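Local coordinates for RidA family protein (Psychrobacter sp. MES7-P7E, PDB 6L8P), which probably hydrolyses reactive imine and enamine intermediates to release ammonia, as a trimeric member of the RidA family of deaminases, at residues 96-100 and 135-139; 105-109 and 122-126. The protein carries 1 engineered substitution. One frame throughout, in Å; residues are numbered along the deposited sequence.

Both contacts are built on one mixed sheet, contact 1 within it and contact 2 between it and a helix; their centres lie about 9 Å apart. Contact 1 pairs strand 92-99 with the antiparallel strand 137-144, and contact 2 sets helix 105-115 against strand 122-127, the parallel neighbour of 92-99. Those neighbouring strands join them: Val97 N lies 2.9 Å from Ala124 O, and Leu99 N 3.0 Å from Val126 O, both probable hydrogen bonds, while Val97 CG1 packs on Leu108 CD1 at 3.9 Å. The side chains of Glu138 and Arg123 lie about 4 Å and 3 Å from bound malonate, probably from the crystallisation liquor, at different subunit interfaces, where RidA relatives have their active sites.

Contact 1 of 2, residues 96-100 and 135-139; sequences NVSLT and GVVEI
Strands 92-99 and 137-144 pair antiparallel in the central sheet of the RidA fold, with Ser98 and Glu138 as the hydrogen-bonded pair. Ser98 N gives a nearly straight bond (176°) to Glu138 O at 2.9 Å, and Glu138 N returns one to Ser98 O. Tight packing lies on the sheet face of Val97, Leu99, Val137 and Ile139. There Leu99 CD2 rests on Val137 CG2 at 3.8 Å, the two side chains running side by side, and Val97 CG2 meets Ile139 CG1 at 4.1 Å. Helices 67-84 and 105-115 close over this face through Phe67, Val74, Ile78 and Phe112. Ser98 and Glu138 point to the other face, toward a second subunit: Glu138 OE2 accepts a hydrogen bond from Ala125 N of that neighbouring subunit. The pairing slackens at the partly exposed end formed by Thr100 and Val136. Thr100 N reaches Val136 O at 3.2 Å from well above the carbonyl plane, a longer bond than the two inside the strands. With chi1 at 50°, Thr100 turns its hydroxyl across the valine rather than alongside it, leaving OG1 3.3 Å from Val136 CB.

Contact 2 of 2, residues 105-109 and 122-126; sequences FAVLN and ARAAV
This is a buried helix-on-sheet contact within a beta-alpha-beta unit, in which helix 105-115 covers strand 122-127 on its return to the sheet beside strand 92-99. The short segments run nearly antiparallel, their axes 11.6 Å apart, and long side chains bridge the gap. Arg123 does most of this. Its CG is anti to the backbone N (chi1 -157°), and the chain extends toward the helix as far as the CG-CD bond and bends there (chi3 75°), which brings the guanidinium up to Asn109. Both terminal nitrogens then grip a single oxygen: NH1 and NH2 of Arg123 each donate to Asn109 OD1 at 2.9 Å. The amide and guanidinium planes are only 7° apart and OD1 also lies near the guanidinium plane, so the two groups are almost coplanar; NH2 uses a lone pair in the amide plane, while NH1 approaches almost head-on to the carbonyl. This forked bond should restrict rotation of both flat groups. Leu108 CD2 packs over one guanidinium face, 3.9 Å from Arg123 NH1. The Phe105 ring stands steeply to the guanidinium, its CE1 3.5 Å from Arg123 NH2, and takes the methyl of Ala125 at its edge, with Phe105 CE1 4.2 Å from Ala125 CB. Phe112, one helical turn beyond Leu108, adds a cation-pi contact to the arginine. The remaining nitrogen, Arg123 NE, hydrogen-bonds a bound malonate, and Tyr38 of a neighbouring subunit packs on the arginine, consistent with the carboxylate-binding arginine of the inter-subunit active site in RidA relatives. Asn109 also lies over one face of the Phe105 ring: its amide nitrogen ND2 is 3.3 Å above the plane of that ring, displaced toward the rim.

Contact 1 of 2, residues 96-100 and 135-139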
# COMPACT_ATOMS: atom_id res chain seq x y z
N ASN A 96 3.96 3.61 4.79
CA ASN A 96 3.80 2.16 4.72
C ASN A 96 5.18 1.56 4.92
O ASN A 96 6.09 1.82 4.12
CB ASN A 96 3.22 1.73 3.38
CG ASN A 96 2.66 0.36 3.41
OD1 ASN A 96 3.28 -0.59 2.94
ND2 ASN A 96 1.46 0.24 3.95
N VAL A 97 5.34 0.79 5.98
CA VAL A 97 6.65 0.25 6.35
C VAL A 97 6.71 -1.24 6.05
O VAL A 97 5.83 -2.00 6.50
CB VAL A 97 6.92 0.47 7.84
CG1 VAL A 97 8.29 -0.09 8.20
CG2 VAL A 97 6.83 2.00 8.19
N SER A 98 7.76 -1.67 5.35
CA SER A 98 8.03 -3.08 5.13
C SER A 98 9.36 -3.42 5.80
O SER A 98 10.38 -2.79 5.50
CB SER A 98 8.10 -3.40 3.64
OG SER A 98 6.92 -2.94 2.96
N LEU A 99 9.34 -4.37 6.73
CA LEU A 99 10.53 -4.84 7.45
C LEU A 99 10.83 -6.27 7.05
O LEU A 99 9.91 -7.04 6.80
CB LEU A 99 10.31 -4.83 8.97
CG LEU A 99 9.92 -3.47 9.54
CD1 LEU A 99 9.66 -3.66 11.02
CD2 LEU A 99 11.09 -2.57 9.35
N THR A 100 12.12 -6.67 7.09
CA THR A 100 12.37 -8.10 6.96
C THR A 100 12.42 -8.81 8.31
O THR A 100 12.43 -10.06 8.35
CB THR A 100 13.67 -8.36 6.16
OG1 THR A 100 14.72 -7.57 6.71
CG2 THR A 100 13.51 -7.98 4.69
N GLY A 135 17.89 -5.04 1.23
CA GLY A 135 17.56 -4.12 2.32
C GLY A 135 16.72 -4.79 3.40
O GLY A 135 16.09 -5.83 3.20
N VAL A 136 16.76 -4.20 4.61
CA VAL A 136 15.94 -4.71 5.72
C VAL A 136 14.80 -3.78 6.08
O VAL A 136 14.00 -4.11 6.97
CB VAL A 136 16.79 -5.02 6.97
CG1 VAL A 136 17.80 -6.08 6.60
CG2 VAL A 136 17.48 -3.80 7.52
N VAL A 137 14.64 -2.65 5.41
CA VAL A 137 13.51 -1.75 5.66
C VAL A 137 13.24 -0.94 4.39
O VAL A 137 14.17 -0.41 3.76
CB VAL A 137 13.76 -0.84 6.90
CG1 VAL A 137 15.07 -0.04 6.77
CG2 VAL A 137 12.58 0.13 7.06
N GLU A 138 11.96 -0.84 4.00
CA GLU A 138 11.51 0.01 2.91
C GLU A 138 10.33 0.82 3.43
O GLU A 138 9.47 0.25 4.10
CB GLU A 138 11.07 -0.84 1.68
CG GLU A 138 10.55 -0.02 0.54
CD GLU A 138 10.25 -0.88 -0.69
OE1 GLU A 138 10.71 -2.05 -0.77
OE2 GLU A 138 9.56 -0.40 -1.62
N ILE A 139 10.30 2.13 3.16
CA ILE A 139 9.17 2.95 3.61
C ILE A 139 8.66 3.74 2.44
O ILE A 139 9.44 4.41 1.75
CB ILE A 139 9.58 3.88 4.77
CG1 ILE A 139 10.11 3.04 5.95
CG2 ILE A 139 8.38 4.78 5.16
CD1 ILE A 139 10.47 3.88 7.22

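Contact 2 of 2, residues 105-109 and 122-126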
# COMPACT_ATOMS: atom_id res chain seq x y z
N PHE A 105 11.04 -3.77 15.28
CA PHE A 105 9.89 -2.88 15.47
C PHE A 105 10.16 -1.81 16.53
O PHE A 105 9.88 -0.63 16.31
CB PHE A 105 8.66 -3.74 15.83
CG PHE A 105 7.31 -3.01 15.78
CD1 PHE A 105 6.76 -2.61 14.58
CD2 PHE A 105 6.58 -2.80 16.95
CE1 PHE A 105 5.50 -1.97 14.51
CE2 PHE A 105 5.32 -2.15 16.90
CZ PHE A 105 4.78 -1.74 15.69
N ALA A 106 10.76 -2.20 17.66
CA ALA A 106 11.01 -1.19 18.69
C ALA A 106 11.94 -0.11 18.18
O ALA A 106 11.66 1.09 18.33
CB ALA A 106 11.59 -1.86 19.95
N VAL A 107 13.04 -0.50 17.50
CA VAL A 107 13.94 0.52 17.01
C VAL A 107 13.30 1.33 15.88
O VAL A 107 13.52 2.54 15.79
CB VAL A 107 15.27 -0.13 16.59
CG1 VAL A 107 16.18 0.89 15.92
CG2 VAL A 107 15.95 -0.71 17.81
N LEU A 108 12.44 0.70 15.06
CA LEU A 108 11.68 1.46 14.06
C LEU A 108 10.91 2.59 14.73
O LEU A 108 10.96 3.75 14.30
CB LEU A 108 10.71 0.51 13.34
CG LEU A 108 9.76 1.19 12.34
CD1 LEU A 108 10.53 1.42 11.02
CD2 LEU A 108 8.47 0.38 12.14
N ASN A 109 10.21 2.25 15.82
CA ASN A 109 9.40 3.27 16.47
C ASN A 109 10.28 4.37 17.05
O ASN A 109 9.92 5.56 16.95
CB ASN A 109 8.50 2.61 17.52
CG ASN A 109 7.36 1.80 16.88
OD1 ASN A 109 6.80 2.20 15.85
ND2 ASN A 109 7.00 0.67 17.50
N ALA A 122 -0.58 8.48 9.74
CA ALA A 122 -1.10 7.13 9.72
C ALA A 122 0.01 6.20 9.23
O ALA A 122 0.96 6.62 8.57
CB ALA A 122 -2.32 7.08 8.79
N ARG A 123 -0.11 4.94 9.58
CA ARG A 123 0.95 3.98 9.25
C ARG A 123 0.38 2.59 9.08
O ARG A 123 -0.61 2.21 9.71
CB ARG A 123 2.02 3.94 10.34
CG ARG A 123 3.41 3.43 9.85
CD ARG A 123 4.43 3.55 11.00
NE ARG A 123 4.23 2.51 12.01
CZ ARG A 123 5.02 2.36 13.08
NH1 ARG A 123 6.05 3.22 13.26
NH2 ARG A 123 4.78 1.39 13.95
N ALA A 124 1.08 1.78 8.28
CA ALA A 124 0.96 0.34 8.35
C ALA A 124 2.36 -0.25 8.42
O ALA A 124 3.34 0.37 7.97
CB ALA A 124 0.21 -0.20 7.16
N ALA A 125 2.47 -1.46 8.97
CA ALA A 125 3.79 -2.08 9.10
C ALA A 125 3.61 -3.58 9.00
O ALA A 125 2.76 -4.17 9.68
CB ALA A 125 4.49 -1.69 10.43
N VAL A 126 4.45 -4.23 8.19
CA VAL A 126 4.38 -5.68 8.05
C VAL A 126 5.80 -6.20 7.92
O VAL A 126 6.73 -5.46 7.57
CB VAL A 126 3.58 -6.13 6.82
CG1 VAL A 126 2.14 -5.55 6.83
CG2 VAL A 126 4.30 -5.72 5.53